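Local structure of uncharacterized protein (Bacteroides ovatus, 4DQA) at residues N177-L189 with F256-I269. The protein is of unknown function but probably binds carbohydrate, pairing an N-terminal E-set-like domain with a concanavalin A-like lectin/glucanase domain. Residues are numbered along the deposited sequence; the frame is centred on the assembly and turned at random. Where two conformers were deposited one is given.
Sequences NNTIMGTEGVMIL and FDPNSDMGFYIGRI
An antiparallel pairing of G182 with Y265 joins the hairpin 177-189 to strand 264-266, the edge strand beside 150-152 in one sheet of the concanavalin A-like domain. As a hydrogen-bonded pair they exchange two bonds, G182 N to Y265 O and Y265 N to G182 O (both 2.9 Å), while G267 N reaches I180 O from above its carbonyl plane. M181 and I266 form the neighbouring non-hydrogen-bonded pair. Glycine suits position 182: a CB there would collide with M187 O, and its bare CA lies over one face of the F264 ring, 3.8 Å from the centroid. F264 CG stands anti to the backbone N (chi1 -166°), which turns that face to G182 CA, offset toward the rim; Y165 and F154 meet the same ring edge-to-face.

Beyond the paired strands, a classic beta bulge sets V186 and M187 together against T183, whose O accepts from both of their N atoms. T183 is a fitting threonine, since OG1 donates to P258 O (2.8 Å) while CG2 packs against S260 O (3.4 Å). The flat F256 ring offers a face to the selenomethionine M187, whose CB sits 3.6 Å from the centroid, almost on the normal; SE lies farther off above the face, a Met-aromatic contact. Branched V186 can meet both F256 CD2, through CG1, and S260 OG, through CG2. One water bridges the loops, donating to G182 O and G263 O and accepting from E184 N. T179 OG1, bonded to R277 O, lies 3.6 Å from I269 CG1, the side chains crossing at about a right angle; I269 CD1 meets I188 CD1 tip to tip at 3.9 Å.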
loop_
_atom_site.group_PDB
_atom_site.type_symbol
_atom_site.label_atom_id
_atom_site.label_comp_id
_atom_site.label_asym_id
_atom_site.label_seq_id
_atom_site.Cartn_x
_atom_site.Cartn_y
_atom_site.Cartn_z
ATOM N N ASN A 177 -4.478 28.892 7.691
ATOM C CA ASN A 177 -4.483 27.715 8.558
ATOM C C ASN A 177 -5.426 26.712 7.890
ATOM O O ASN A 177 -6.614 27.024 7.723
ATOM C CB ASN A 177 -4.957 28.152 9.945
ATOM C CG ASN A 177 -5.072 27.017 10.917
ATOM O OD1 ASN A 177 -5.407 25.893 10.555
ATOM N ND2 ASN A 177 -4.785 27.311 12.189
ATOM N N ASN A 178 -4.893 25.549 7.511
ATOM C CA ASN A 178 -5.567 24.559 6.677
ATOM C C ASN A 178 -5.615 23.232 7.442
ATOM O O ASN A 178 -4.584 22.632 7.674
ATOM C CB ASN A 178 -4.771 24.394 5.392
ATOM C CG ASN A 178 -4.518 25.726 4.710
ATOM O OD1 ASN A 178 -5.370 26.237 3.999
ATOM N ND2 ASN A 178 -3.330 26.303 4.949
ATOM N N THR A 179 -6.799 22.815 7.871
ATOM C CA THR A 179 -6.944 21.610 8.688
ATOM C C THR A 179 -6.707 20.344 7.879
ATOM O O THR A 179 -7.352 20.153 6.846
ATOM C CB THR A 179 -8.382 21.523 9.227
ATOM O OG1 THR A 179 -8.639 22.663 10.018
ATOM C CG2 THR A 179 -8.595 20.289 10.084
ATOM N N ILE A 180 -5.832 19.462 8.354
ATOM C CA ILE A 180 -5.774 18.105 7.794
ATOM C C ILE A 180 -6.673 17.222 8.631
ATOM O O ILE A 180 -7.745 16.835 8.181
ATOM C CB ILE A 180 -4.368 17.577 7.677
ATOM C CG1 ILE A 180 -3.577 18.460 6.716
ATOM C CG2 ILE A 180 -4.398 16.135 7.095
ATOM C CD1 ILE A 180 -2.085 18.169 6.737
HETATM N N MSE A 181 -6.281 16.916 9.857
HETATM C CA MSE A 181 -7.062 16.022 10.705
HETATM C C MSE A 181 -6.706 16.203 12.181
HETATM O O MSE A 181 -5.543 16.484 12.496
HETATM C CB MSE A 181 -6.787 14.569 10.276
HETATM C CG MSE A 181 -5.294 14.249 10.127
HETATM SE SE MSE A 181 -4.819 12.653 9.084
HETATM C CE MSE A 181 -5.702 11.329 10.213
ATOM N N GLY A 182 -7.665 15.972 13.076
ATOM C CA GLY A 182 -7.380 15.902 14.490
ATOM C C GLY A 182 -8.408 16.607 15.340
ATOM O O GLY A 182 -9.508 16.936 14.850
ATOM N N THR A 183 -8.013 16.870 16.580
ATOM C CA THR A 183 -8.875 17.426 17.586
ATOM C C THR A 183 -8.345 18.785 17.983
ATOM O O THR A 183 -7.345 18.900 18.679
ATOM C CB THR A 183 -8.964 16.469 18.774
ATOM O OG1 THR A 183 -9.390 15.194 18.272
ATOM C CG2 THR A 183 -9.944 16.979 19.836
ATOM N N GLU A 184 -9.007 19.833 17.507
ATOM C CA GLU A 184 -8.560 21.196 17.760
ATOM C C GLU A 184 -8.421 21.491 19.242
ATOM O O GLU A 184 -9.288 21.146 20.057
ATOM C CB GLU A 184 -9.503 22.197 17.081
ATOM C CG GLU A 184 -9.268 23.683 17.442
ATOM C CD GLU A 184 -7.909 24.228 17.080
ATOM O OE1 GLU A 184 -7.174 23.556 16.321
ATOM O OE2 GLU A 184 -7.577 25.334 17.573
ATOM N N GLY A 185 -7.283 22.087 19.598
ATOM C CA GLY A 185 -7.003 22.442 20.969
ATOM C C GLY A 185 -6.343 21.304 21.733
ATOM O O GLY A 185 -5.879 21.512 22.849
ATOM N N VAL A 186 -6.283 20.126 21.114
ATOM C CA VAL A 186 -5.775 18.935 21.783
ATOM C C VAL A 186 -4.656 18.237 21.002
ATOM O O VAL A 186 -3.538 18.089 21.516
ATOM C CB VAL A 186 -6.921 17.942 22.065
ATOM C CG1 VAL A 186 -6.405 16.679 22.738
ATOM C CG2 VAL A 186 -8.003 18.615 22.937
HETATM N N MSE A 187 -4.945 17.820 19.773
HETATM C CA MSE A 187 -3.947 17.186 18.904
HETATM C C MSE A 187 -4.427 17.266 17.460
HETATM O O MSE A 187 -5.221 16.440 17.013
HETATM C CB MSE A 187 -3.705 15.724 19.292
HETATM C CG MSE A 187 -2.562 15.073 18.560
HETATM SE SE MSE A 187 -0.850 15.773 19.094
HETATM C CE MSE A 187 -0.921 15.271 20.958
ATOM N N ILE A 188 -3.939 18.265 16.733
ATOM C CA ILE A 188 -4.388 18.462 15.360
ATOM C C ILE A 188 -3.180 18.649 14.425
ATOM O O ILE A 188 -2.184 19.281 14.783
ATOM C CB ILE A 188 -5.409 19.625 15.293
ATOM C CG1 ILE A 188 -6.182 19.624 13.963
ATOM C CG2 ILE A 188 -4.721 20.949 15.503
ATOM C CD1 ILE A 188 -7.402 20.530 13.942
ATOM N N LEU A 189 -3.266 18.029 13.258
ATOM C CA LEU A 189 -2.294 18.200 12.192
ATOM C C LEU A 189 -2.883 19.138 11.156
ATOM O O LEU A 189 -4.008 18.936 10.658
ATOM C CB LEU A 189 -1.948 16.849 11.570
ATOM C CG LEU A 189 -0.920 16.859 10.439
ATOM C CD1 LEU A 189 0.431 17.248 10.994
ATOM C CD2 LEU A 189 -0.868 15.481 9.775
ATOM N N PHE A 256 -3.844 11.477 24.596
ATOM C CA PHE A 256 -4.900 12.470 24.469
ATOM C C PHE A 256 -6.236 11.788 24.170
ATOM O O PHE A 256 -6.290 10.663 23.662
ATOM C CB PHE A 256 -4.578 13.513 23.384
ATOM C CG PHE A 256 -4.767 13.020 21.962
ATOM C CD1 PHE A 256 -3.792 12.263 21.325
ATOM C CD2 PHE A 256 -5.916 13.342 21.244
ATOM C CE1 PHE A 256 -3.971 11.844 20.012
ATOM C CE2 PHE A 256 -6.092 12.934 19.937
ATOM C CZ PHE A 256 -5.117 12.170 19.325
ATOM N N ASP A 257 -7.300 12.475 24.561
ATOM C CA ASP A 257 -8.666 12.060 24.305
ATOM C C ASP A 257 -9.134 12.695 22.995
ATOM O O ASP A 257 -9.378 13.909 22.950
ATOM C CB ASP A 257 -9.534 12.559 25.457
ATOM C CG ASP A 257 -11.002 12.277 25.245
ATOM O OD1 ASP A 257 -11.329 11.627 24.232
ATOM O OD2 ASP A 257 -11.815 12.688 26.106
ATOM N N PRO A 258 -9.245 11.900 21.913
ATOM C CA PRO A 258 -9.617 12.506 20.619
ATOM C C PRO A 258 -11.034 13.057 20.590
ATOM O O PRO A 258 -11.407 13.835 19.707
ATOM C CB PRO A 258 -9.490 11.349 19.635
ATOM C CG PRO A 258 -9.782 10.126 20.479
ATOM C CD PRO A 258 -9.117 10.434 21.809
ATOM N N ASN A 259 -11.842 12.617 21.537
ATOM C CA ASN A 259 -13.219 13.031 21.573
ATOM C C ASN A 259 -13.437 14.285 22.403
ATOM O O ASN A 259 -14.555 14.769 22.516
ATOM C CB ASN A 259 -14.097 11.874 22.115
ATOM C CG ASN A 259 -14.101 10.626 21.212
ATOM O OD1 ASN A 259 -13.944 10.699 19.993
ATOM N ND2 ASN A 259 -14.291 9.464 21.823
ATOM N N SER A 260 -12.375 14.838 22.997
ATOM C CA SER A 260 -12.588 15.996 23.847
ATOM C C SER A 260 -12.983 17.234 23.037
ATOM O O SER A 260 -12.639 17.413 21.863
ATOM C CB SER A 260 -11.438 16.255 24.854
ATOM O OG SER A 260 -10.145 16.202 24.288
ATOM N N ASP A 261 -13.781 18.062 23.696
ATOM C CA ASP A 261 -14.383 19.237 23.090
ATOM C C ASP A 261 -15.247 18.908 21.859
ATOM O O ASP A 261 -16.159 18.067 21.923
ATOM C CB ASP A 261 -13.280 20.247 22.769
ATOM C CG ASP A 261 -12.364 20.477 23.938
ATOM O OD1 ASP A 261 -12.846 20.368 25.089
ATOM O OD2 ASP A 261 -11.167 20.770 23.722
HETATM N N MSE A 262 -14.959 19.557 20.737
HETATM C CA MSE A 262 -15.683 19.330 19.485
HETATM C C MSE A 262 -15.320 17.999 18.831
HETATM O O MSE A 262 -15.985 17.533 17.872
HETATM C CB MSE A 262 -15.349 20.447 18.499
HETATM C CG MSE A 262 -14.046 20.218 17.721
HETATM SE SE MSE A 262 -12.454 20.548 18.804
HETATM C CE MSE A 262 -12.706 22.447 19.064
ATOM N N GLY A 263 -14.250 17.390 19.339
ATOM C CA GLY A 263 -13.861 16.085 18.893
ATOM C C GLY A 263 -13.060 16.169 17.611
ATOM O O GLY A 263 -12.571 17.234 17.213
ATOM N N PHE A 264 -12.948 15.029 16.976
ATOM C CA PHE A 264 -12.035 14.808 15.883
ATOM C C PHE A 264 -12.700 15.185 14.563
ATOM O O PHE A 264 -13.833 14.785 14.280
ATOM C CB PHE A 264 -11.637 13.331 15.876
ATOM C CG PHE A 264 -10.450 12.995 15.025
ATOM C CD1 PHE A 264 -10.589 12.789 13.656
ATOM C CD2 PHE A 264 -9.195 12.807 15.590
ATOM C CE1 PHE A 264 -9.508 12.458 12.850
ATOM C CE2 PHE A 264 -8.108 12.463 14.780
ATOM C CZ PHE A 264 -8.266 12.274 13.421
ATOM N N TYR A 265 -11.966 15.916 13.741
ATOM C CA TYR A 265 -12.421 16.296 12.407
ATOM C C TYR A 265 -11.366 16.033 11.368
ATOM O O TYR A 265 -10.165 16.120 11.652
ATOM C CB TYR A 265 -12.768 17.792 12.335
ATOM C CG TYR A 265 -14.157 18.115 12.828
ATOM C CD1 TYR A 265 -15.249 17.913 11.991
ATOM C CD2 TYR A 265 -14.393 18.559 14.116
ATOM C CE1 TYR A 265 -16.535 18.199 12.432
ATOM C CE2 TYR A 265 -15.692 18.839 14.571
ATOM C CZ TYR A 265 -16.757 18.629 13.699
ATOM O OH TYR A 265 -18.035 18.926 14.188
ATOM N N ILE A 266 -11.828 15.746 10.151
ATOM C CA ILE A 266 -10.982 15.721 8.963
ATOM C C ILE A 266 -11.450 16.844 8.046
ATOM O O ILE A 266 -12.647 17.015 7.802
ATOM C CB ILE A 266 -11.088 14.366 8.211
ATOM C CG1 ILE A 266 -10.584 13.247 9.122
ATOM C CG2 ILE A 266 -10.309 14.411 6.901
ATOM C CD1 ILE A 266 -11.033 11.860 8.691
ATOM N N GLY A 267 -10.519 17.673 7.579
ATOM C CA GLY A 267 -10.793 18.618 6.505
ATOM C C GLY A 267 -11.355 19.974 6.866
ATOM O O GLY A 267 -11.210 20.900 6.070
ATOM N N ARG A 268 -12.021 20.101 8.014
ATOM C CA ARG A 268 -12.718 21.341 8.385
ATOM C C ARG A 268 -13.231 21.139 9.802
ATOM O O ARG A 268 -13.754 20.067 10.099
ATOM C CB ARG A 268 -13.889 21.597 7.425
ATOM C CG ARG A 268 -14.847 22.697 7.821
ATOM C CD ARG A 268 -16.027 22.763 6.874
ATOM N NE ARG A 268 -17.043 23.708 7.305
ATOM C CZ ARG A 268 -18.266 23.809 6.789
ATOM N NH1 ARG A 268 -18.653 22.982 5.819
ATOM N NH2 ARG A 268 -19.094 24.729 7.265
ATOM N N ILE A 269 -13.009 22.118 10.680
ATOM C CA ILE A 269 -13.424 22.030 12.078
ATOM C C ILE A 269 -14.809 22.639 12.113
ATOM O O ILE A 269 -15.009 23.824 12.419
ATOM C CB ILE A 269 -12.471 22.751 13.039
ATOM C CG1 ILE A 269 -11.019 22.386 12.727
ATOM C CG2 ILE A 269 -12.805 22.327 14.452
ATOM C CD1 ILE A 269 -10.012 23.332 13.393
HETATM O O HOH W 1 -11.135 19.161 15.675
#